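Local atomic coordinates of putative carboxylesterase (Lactobacillus plantarum WCFS1, PDB entry 3BJR), a protein that is a putative carboxylesterase of the alpha/beta-hydrolase fold that probably hydrolyses carboxylic ester bonds. Residues A[140-145]-A[225-230]; A[219-224]-A[240-245]. All blocks are in the same frame, centred on the assembly; numbering follows the deposited sequence.

Interaction 1. Residues A[140-145]-A[225-230]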
ATOM      1  N   LEU A 140     -15.267  10.216   5.048  1.00 32.14           N
ATOM      2  CA  LEU A 140     -15.942  11.466   5.179  1.00 34.87           C
ATOM      3  C   LEU A 140     -16.066  11.887   6.628  1.00 34.84           C
ATOM      4  O   LEU A 140     -16.068  13.078   6.905  1.00 35.62           O
ATOM      5  CB  LEU A 140     -17.333  11.427   4.552  1.00 35.70           C
ATOM      6  CG  LEU A 140     -17.448  11.371   3.033  1.00 33.52           C
ATOM      7  CD1 LEU A 140     -18.931  11.103   2.714  1.00 28.34           C
ATOM      8  CD2 LEU A 140     -16.949  12.679   2.298  1.00 27.87           C
ATOM      9  N   TYR A 141     -16.202  10.931   7.546  1.00 35.34           N
ATOM     10  CA  TYR A 141     -16.200  11.242   8.962  1.00 33.13           C
ATOM     11  C   TYR A 141     -14.838  11.894   9.355  1.00 33.62           C
ATOM     12  O   TYR A 141     -14.792  12.884  10.097  1.00 33.35           O
ATOM     13  CB  TYR A 141     -16.478   9.975   9.808  1.00 33.01           C
ATOM     14  CG  TYR A 141     -16.727  10.339  11.226  1.00 31.21           C
ATOM     15  CD1 TYR A 141     -17.971  10.853  11.620  1.00 36.18           C
ATOM     16  CD2 TYR A 141     -15.724  10.223  12.184  1.00 33.12           C
ATOM     17  CE1 TYR A 141     -18.205  11.230  12.947  1.00 33.67           C
ATOM     18  CE2 TYR A 141     -15.950  10.617  13.489  1.00 37.71           C
ATOM     19  CZ  TYR A 141     -17.183  11.126  13.861  1.00 35.01           C
ATOM     20  OH  TYR A 141     -17.391  11.484  15.152  1.00 32.95           O
ATOM     21  N   ASN A 142     -13.739  11.359   8.819  1.00 31.57           N
ATOM     22  CA  ASN A 142     -12.426  11.865   9.140  1.00 32.31           C
ATOM     23  C   ASN A 142     -12.255  13.296   8.660  1.00 34.39           C
ATOM     24  O   ASN A 142     -11.481  14.052   9.232  1.00 33.80           O
ATOM     25  CB  ASN A 142     -11.340  10.982   8.502  1.00 31.97           C
ATOM     26  CG  ASN A 142     -10.004  11.124   9.197  1.00 31.18           C
ATOM     27  OD1 ASN A 142      -9.955  11.629  10.308  1.00 33.21           O
ATOM     28  ND2 ASN A 142      -8.933  10.648   8.577  1.00 26.49           N
ATOM     29  N   ASP A 143     -12.985  13.642   7.603  1.00 34.41           N
ATOM     30  CA  ASP A 143     -12.961  14.977   7.017  1.00 34.94           C
ATOM     31  C   ASP A 143     -13.847  16.003   7.709  1.00 35.06           C
ATOM     32  O   ASP A 143     -13.523  17.190   7.717  1.00 33.09           O
ATOM     33  CB  ASP A 143     -13.498  14.946   5.587  1.00 36.98           C
ATOM     34  CG  ASP A 143     -12.542  14.313   4.540  1.00 44.52           C
ATOM     35  OD1 ASP A 143     -11.476  13.691   4.842  1.00 52.33           O
ATOM     36  OD2 ASP A 143     -12.949  14.443   3.353  1.00 42.43           O
ATOM     37  N   TYR A 144     -14.975  15.559   8.247  1.00 33.94           N
ATOM     38  CA  TYR A 144     -15.995  16.456   8.752  1.00 34.50           C
ATOM     39  C   TYR A 144     -16.375  16.370  10.234  1.00 35.79           C
ATOM     40  O   TYR A 144     -17.290  17.074  10.676  1.00 32.15           O
ATOM     41  CB  TYR A 144     -17.279  16.204   7.955  1.00 37.41           C
ATOM     42  CG  TYR A 144     -17.233  16.596   6.497  1.00 39.21           C
ATOM     43  CD1 TYR A 144     -16.963  17.901   6.120  1.00 48.46           C
ATOM     44  CD2 TYR A 144     -17.529  15.680   5.501  1.00 43.57           C
ATOM     45  CE1 TYR A 144     -16.938  18.275   4.780  1.00 51.82           C
ATOM     46  CE2 TYR A 144     -17.509  16.044   4.163  1.00 47.22           C
ATOM     47  CZ  TYR A 144     -17.211  17.331   3.808  1.00 47.12           C
ATOM     48  OH  TYR A 144     -17.199  17.701   2.482  1.00 53.90           O
ATOM     49  N   TRP A 145     -15.712  15.511  10.997  1.00 34.89           N
ATOM     50  CA  TRP A 145     -16.045  15.372  12.415  1.00 36.09           C
ATOM     51  C   TRP A 145     -16.037  16.673  13.217  1.00 36.37           C
ATOM     52  O   TRP A 145     -16.951  16.886  13.992  1.00 38.08           O
ATOM     53  CB  TRP A 145     -15.129  14.359  13.108  1.00 33.11           C
ATOM     54  CG  TRP A 145     -13.700  14.721  13.196  1.00 33.81           C
ATOM     55  CD1 TRP A 145     -12.740  14.455  12.275  1.00 32.44           C
ATOM     56  CD2 TRP A 145     -13.033  15.387  14.279  1.00 33.95           C
ATOM     57  NE1 TRP A 145     -11.540  14.937  12.689  1.00 29.34           N
ATOM     58  CE2 TRP A 145     -11.680  15.484  13.934  1.00 29.73           C
ATOM     59  CE3 TRP A 145     -13.446  15.895  15.508  1.00 33.88           C
ATOM     60  CZ2 TRP A 145     -10.738  16.065  14.769  1.00 34.08           C
ATOM     61  CZ3 TRP A 145     -12.507  16.481  16.323  1.00 35.10           C
ATOM     62  CH2 TRP A 145     -11.176  16.568  15.951  1.00 32.03           C
ATOM     63  N   LEU A 225      -6.260   5.574  -4.077  1.00 42.60           N
ATOM     64  CA  LEU A 225      -4.954   6.135  -4.317  1.00 43.79           C
ATOM     65  C   LEU A 225      -5.032   7.656  -4.264  1.00 45.64           C
ATOM     66  O   LEU A 225      -4.114   8.298  -3.793  1.00 46.69           O
ATOM     67  CB  LEU A 225      -4.381   5.676  -5.658  1.00 42.82           C
ATOM     68  CG  LEU A 225      -3.907   4.218  -5.772  1.00 40.38           C
ATOM     69  CD1 LEU A 225      -3.560   3.913  -7.181  1.00 30.62           C
ATOM     70  CD2 LEU A 225      -2.719   3.990  -4.898  1.00 35.33           C
ATOM     71  N   ALA A 226      -6.144   8.224  -4.720  1.00 46.87           N
ATOM     72  CA  ALA A 226      -6.329   9.672  -4.737  1.00 44.11           C
ATOM     73  C   ALA A 226      -6.507  10.204  -3.341  1.00 41.24           C
ATOM     74  O   ALA A 226      -6.016  11.270  -3.037  1.00 43.64           O
ATOM     75  CB  ALA A 226      -7.502  10.051  -5.614  1.00 44.70           C
ATOM     76  N   TYR A 227      -7.214   9.468  -2.498  1.00 37.69           N
ATOM     77  CA  TYR A 227      -7.403   9.843  -1.136  1.00 39.33           C
ATOM     78  C   TYR A 227      -6.054   9.808  -0.403  1.00 41.82           C
ATOM     79  O   TYR A 227      -5.760  10.699   0.374  1.00 43.62           O
ATOM     80  CB  TYR A 227      -8.406   8.879  -0.461  1.00 37.37           C
ATOM     81  CG  TYR A 227      -8.844   9.257   0.921  1.00 38.96           C
ATOM     82  CD1 TYR A 227      -9.622  10.361   1.134  1.00 41.85           C
ATOM     83  CD2 TYR A 227      -8.544   8.467   2.025  1.00 45.28           C
ATOM     84  CE1 TYR A 227     -10.035  10.716   2.429  1.00 40.93           C
ATOM     85  CE2 TYR A 227      -8.953   8.820   3.310  1.00 44.36           C
ATOM     86  CZ  TYR A 227      -9.713   9.940   3.506  1.00 43.40           C
ATOM     87  OH  TYR A 227     -10.137  10.316   4.784  1.00 45.53           O
ATOM     88  N   ALA A 228      -5.254   8.765  -0.633  1.00 42.15           N
ATOM     89  CA  ALA A 228      -3.941   8.614   0.011  1.00 37.98           C
ATOM     90  C   ALA A 228      -3.046   9.775  -0.379  1.00 38.50           C
ATOM     91  O   ALA A 228      -2.327  10.308   0.438  1.00 40.81           O
ATOM     92  CB  ALA A 228      -3.321   7.292  -0.382  1.00 36.30           C
ATOM     93  N   THR A 229      -3.101  10.157  -1.644  1.00 36.95           N
ATOM     94  CA  THR A 229      -2.363  11.302  -2.161  1.00 36.58           C
ATOM     95  C   THR A 229      -2.772  12.604  -1.457  1.00 35.53           C
ATOM     96  O   THR A 229      -1.922  13.452  -1.188  1.00 36.68           O
ATOM     97  CB  THR A 229      -2.562  11.411  -3.658  1.00 35.70           C
ATOM     98  OG1 THR A 229      -2.230  10.160  -4.254  1.00 41.40           O
ATOM     99  CG2 THR A 229      -1.648  12.460  -4.278  1.00 33.86           C
ATOM    100  N   ALA A 230      -4.054  12.736  -1.122  1.00 36.00           N
ATOM    101  CA  ALA A 230      -4.561  13.922  -0.439  1.00 34.98           C
ATOM    102  C   ALA A 230      -4.089  13.872   0.991  1.00 34.95           C
ATOM    103  O   ALA A 230      -3.731  14.889   1.562  1.00 35.05           O
ATOM    104  CB  ALA A 230      -6.111  14.003  -0.501  1.00 34.61           C
TER
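The carboxylate oxygen OD1 of D143 accepts a hydrogen bond from N205 ND2 in a loop. The same OD1 also lies near the phenol end of Y227, 3.6 Å from Y227 OH, without a hydrogen bond between them; the contact is polar proximity and packing. It joins two helices of an alpha/beta-hydrolase fold, 133-153, which follows a probable nucleophile elbow, and 222-233. Both rest on strand 165-168, N142 against V165 and Y227 against L167, which puts the two helices on the same face of the sheet.

Y227 makes the link from helix 222-233. Its CG stands anti to the backbone N (chi1 -172°), which extends the ring from helix 222-233 so that its hydroxyl reaches helix 133-153. D143 OD1 lies at the ring edge, near its plane and 4.1 Å from Y227 CE1, while carboxylate and ring are turned 29° apart. N142 meets the same hydroxyl less closely: N142 CB and N142 ND2 are each 4.0 Å from Y227 OH. The amide is not spent on the phenol, since its OD1 takes the backbone N-H of Q206. The polar ends of N142 and D143 therefore have their main partners in the loop 202-206, and D143 O is likewise bonded to N202 ND2.

Within 225-230, L225 O accepts two donors from one residue, T229 N at 3.0 Å and T229 OG1 at 2.7 Å, which approach from opposite faces of its carbonyl plane.

Interaction 2. Residues A[219-224]-A[240-245]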
ATOM      1  N   VAL A 219     -13.911  -2.019 -10.216  1.00 41.20           N
ATOM      2  CA  VAL A 219     -13.644  -0.936  -9.279  1.00 38.06           C
ATOM      3  C   VAL A 219     -12.129  -0.795  -9.088  1.00 39.07           C
ATOM      4  O   VAL A 219     -11.566  -1.356  -8.152  1.00 38.16           O
ATOM      5  CB  VAL A 219     -14.289  -1.242  -7.948  1.00 33.75           C
ATOM      6  CG1 VAL A 219     -14.084  -0.083  -6.979  1.00 34.22           C
ATOM      7  CG2 VAL A 219     -15.778  -1.553  -8.136  1.00 36.28           C
ATOM      8  N   PRO A 220     -11.463  -0.069  -9.993  1.00 40.12           N
ATOM      9  CA  PRO A 220     -10.046   0.151  -9.777  1.00 40.84           C
ATOM     10  C   PRO A 220      -9.787   0.870  -8.441  1.00 38.34           C
ATOM     11  O   PRO A 220     -10.685   1.508  -7.889  1.00 38.58           O
ATOM     12  CB  PRO A 220      -9.624   1.023 -10.977  1.00 42.95           C
ATOM     13  CG  PRO A 220     -10.707   0.872 -11.981  1.00 43.16           C
ATOM     14  CD  PRO A 220     -11.952   0.580 -11.224  1.00 41.21           C
ATOM     15  N   ALA A 221      -8.568   0.743  -7.927  1.00 35.54           N
ATOM     16  CA  ALA A 221      -8.207   1.380  -6.662  1.00 35.06           C
ATOM     17  C   ALA A 221      -7.855   2.862  -6.801  1.00 34.05           C
ATOM     18  O   ALA A 221      -7.447   3.450  -5.847  1.00 34.56           O
ATOM     19  CB  ALA A 221      -7.029   0.600  -5.964  1.00 34.80           C
ATOM     20  N   THR A 222      -8.038   3.446  -7.978  1.00 36.21           N
ATOM     21  CA  THR A 222      -7.674   4.823  -8.273  1.00 40.47           C
ATOM     22  C   THR A 222      -8.285   5.860  -7.295  1.00 43.07           C
ATOM     23  O   THR A 222      -7.582   6.757  -6.857  1.00 47.19           O
ATOM     24  CB  THR A 222      -7.934   5.131  -9.775  1.00 42.26           C
ATOM     25  OG1 THR A 222      -9.309   4.968 -10.044  1.00 53.47           O
ATOM     26  CG2 THR A 222      -7.180   4.167 -10.685  1.00 35.74           C
ATOM     27  N   ASN A 223      -9.544   5.708  -6.899  1.00 44.72           N
ATOM     28  CA  ASN A 223     -10.151   6.576  -5.887  1.00 48.03           C
ATOM     29  C   ASN A 223      -9.396   6.555  -4.572  1.00 47.19           C
ATOM     30  O   ASN A 223      -9.215   7.589  -3.960  1.00 47.48           O
ATOM     31  CB  ASN A 223     -11.598   6.147  -5.521  1.00 51.28           C
ATOM     32  CG  ASN A 223     -12.626   6.525  -6.578  1.00 58.43           C
ATOM     33  OD1 ASN A 223     -12.351   7.317  -7.479  1.00 63.69           O
ATOM     34  ND2 ASN A 223     -13.834   5.956  -6.461  1.00 70.30           N
ATOM     35  N   THR A 224      -9.062   5.358  -4.102  1.00 44.83           N
ATOM     36  CA  THR A 224      -8.336   5.174  -2.850  1.00 44.54           C
ATOM     37  C   THR A 224      -6.913   5.770  -2.939  1.00 44.88           C
ATOM     38  O   THR A 224      -6.432   6.396  -1.990  1.00 46.98           O
ATOM     39  CB  THR A 224      -8.345   3.669  -2.470  1.00 43.75           C
ATOM     40  OG1 THR A 224      -9.703   3.232  -2.366  1.00 43.56           O
ATOM     41  CG2 THR A 224      -7.636   3.402  -1.156  1.00 46.72           C
ATOM     42  N   LEU A 240      -0.954   2.767   3.571  1.00 32.13           N
ATOM     43  CA  LEU A 240      -1.763   2.280   2.467  1.00 28.73           C
ATOM     44  C   LEU A 240      -1.257   0.923   1.965  1.00 29.00           C
ATOM     45  O   LEU A 240      -0.094   0.776   1.674  1.00 31.57           O
ATOM     46  CB  LEU A 240      -1.749   3.285   1.309  1.00 28.73           C
ATOM     47  CG  LEU A 240      -2.394   2.948  -0.039  1.00 30.93           C
ATOM     48  CD1 LEU A 240      -3.933   2.902   0.068  1.00 28.29           C
ATOM     49  CD2 LEU A 240      -1.975   3.951  -1.082  1.00 27.19           C
ATOM     50  N   HIS A 241      -2.167  -0.027   1.807  1.00 32.53           N
ATOM     51  CA  HIS A 241      -1.895  -1.363   1.279  1.00 30.33           C
ATOM     52  C   HIS A 241      -2.890  -1.711   0.198  1.00 31.38           C
ATOM     53  O   HIS A 241      -4.068  -1.886   0.480  1.00 31.65           O
ATOM     54  CB  HIS A 241      -1.985  -2.347   2.427  1.00 31.13           C
ATOM     55  CG  HIS A 241      -0.961  -2.085   3.491  1.00 28.68           C
ATOM     56  ND1 HIS A 241       0.349  -2.486   3.363  1.00 34.28           N
ATOM     57  CD2 HIS A 241      -1.040  -1.433   4.675  1.00 32.29           C
ATOM     58  CE1 HIS A 241       1.037  -2.083   4.414  1.00 29.64           C
ATOM     59  NE2 HIS A 241       0.217  -1.454   5.232  1.00 28.37           N
ATOM     60  N   VAL A 242      -2.437  -1.721  -1.057  1.00 34.02           N
ATOM     61  CA  VAL A 242      -3.265  -2.111  -2.213  1.00 31.09           C
ATOM     62  C   VAL A 242      -2.787  -3.522  -2.606  1.00 32.35           C
ATOM     63  O   VAL A 242      -1.723  -3.694  -3.191  1.00 26.08           O
ATOM     64  CB  VAL A 242      -3.189  -1.104  -3.393  1.00 30.16           C
ATOM     65  CG1 VAL A 242      -4.280  -1.395  -4.412  1.00 27.81           C
ATOM     66  CG2 VAL A 242      -3.390   0.292  -2.912  1.00 28.93           C
ATOM     67  N   PHE A 243      -3.570  -4.522  -2.227  1.00 29.58           N
ATOM     68  CA  PHE A 243      -3.235  -5.915  -2.462  1.00 31.64           C
ATOM     69  C   PHE A 243      -3.893  -6.459  -3.721  1.00 31.61           C
ATOM     70  O   PHE A 243      -4.968  -6.014  -4.108  1.00 30.41           O
ATOM     71  CB  PHE A 243      -3.828  -6.800  -1.349  1.00 33.17           C
ATOM     72  CG  PHE A 243      -3.233  -6.643   0.028  1.00 30.76           C
ATOM     73  CD1 PHE A 243      -2.189  -7.468   0.431  1.00 37.51           C
ATOM     74  CD2 PHE A 243      -3.795  -5.796   0.952  1.00 33.56           C
ATOM     75  CE1 PHE A 243      -1.660  -7.394   1.693  1.00 34.78           C
ATOM     76  CE2 PHE A 243      -3.298  -5.736   2.226  1.00 35.05           C
ATOM     77  CZ  PHE A 243      -2.185  -6.529   2.589  1.00 31.34           C
ATOM     78  N   LYS A 244      -3.276  -7.451  -4.344  1.00 32.04           N
ATOM     79  CA  LYS A 244      -3.949  -8.192  -5.394  1.00 33.80           C
ATOM     80  C   LYS A 244      -4.904  -9.214  -4.680  1.00 34.27           C
ATOM     81  O   LYS A 244      -4.562 -10.382  -4.468  1.00 34.94           O
ATOM     82  CB  LYS A 244      -2.946  -8.881  -6.260  1.00 33.12           C
ATOM     83  CG  LYS A 244      -3.529  -9.600  -7.448  1.00 38.83           C
ATOM     84  CD  LYS A 244      -2.472 -10.429  -8.119  1.00 38.20           C
ATOM     85  CE  LYS A 244      -3.019 -11.710  -8.675  1.00 45.20           C
ATOM     86  NZ  LYS A 244      -1.898 -12.609  -9.080  1.00 62.75           N
ATOM     87  N   HIS A 245      -6.102  -8.749  -4.354  1.00 34.48           N
ATOM     88  CA  HIS A 245      -7.110  -9.496  -3.581  1.00 34.13           C
ATOM     89  C   HIS A 245      -8.407  -9.865  -4.312  1.00 36.43           C
ATOM     90  O   HIS A 245      -9.338 -10.434  -3.695  1.00 35.08           O
ATOM     91  CB  HIS A 245      -7.469  -8.679  -2.332  1.00 35.20           C
ATOM     92  CG  HIS A 245      -6.565  -8.909  -1.160  1.00 35.54           C
ATOM     93  ND1 HIS A 245      -6.800  -8.323   0.069  1.00 38.91           N
ATOM     94  CD2 HIS A 245      -5.481  -9.707  -0.997  1.00 32.30           C
ATOM     95  CE1 HIS A 245      -5.864  -8.706   0.916  1.00 39.35           C
ATOM     96  NE2 HIS A 245      -5.059  -9.551   0.301  1.00 33.24           N
TER
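This is an apolar helix-on-sheet contact at the edge of the central sheet, where the start of helix 222-233 lies over strand 238-243. Two pairs of side chains carry it, and no hydrogen bond crosses between the segments. A221, at the N-cap position, directs its methyl at the strand: A221 CB sits 3.7 Å from V242 CG1. The CA atoms of A221 and V242 are 7.5 Å apart, the closest CA pair between the segments. The V242 branch that touches is the one set anti to the backbone N, with chi1 -168°.

Helix 222-233 links strand 208-213 to the parallel strand 238-243, making a beta-alpha-beta unit, and the contact joins its helix to its final strand. Three residues further along, T224 offers its methyl rather than its hydroxyl, and T224 CG2 comes 3.9 Å from L240 CD1 as the side chains cross obliquely. Both T224 and L240 also rest on I210 of strand 208-213.

On its outer edge the strand pairs antiparallel with a strand of the second subunit through L240, H241 and V242, extending the sheet across the interface, while Y238 of that subunit packs on both A221 and V242.

How the interactions relate
Interactions 1 and 2 share helix 222-233, which turns Y227 toward helix 133-153 and T224 toward strand 238-243, with A221 at its N-cap also pointing at that strand. Their centres are 15 Å apart, yet they touch directly: A228 CB lies 3.7 Å from L240 CD2, and L225 CD2 is 3.9 Å from L240 CD2. L225 and L240 also pack against the second subunit, so segment 225-230 and strand 238-243 both reach it. In alpha/beta hydrolases the nucleophile precedes the helix equivalent to 133-153, whereas the acid and histidine usually follow later strands; no catalytic role is assigned to the touching residues here.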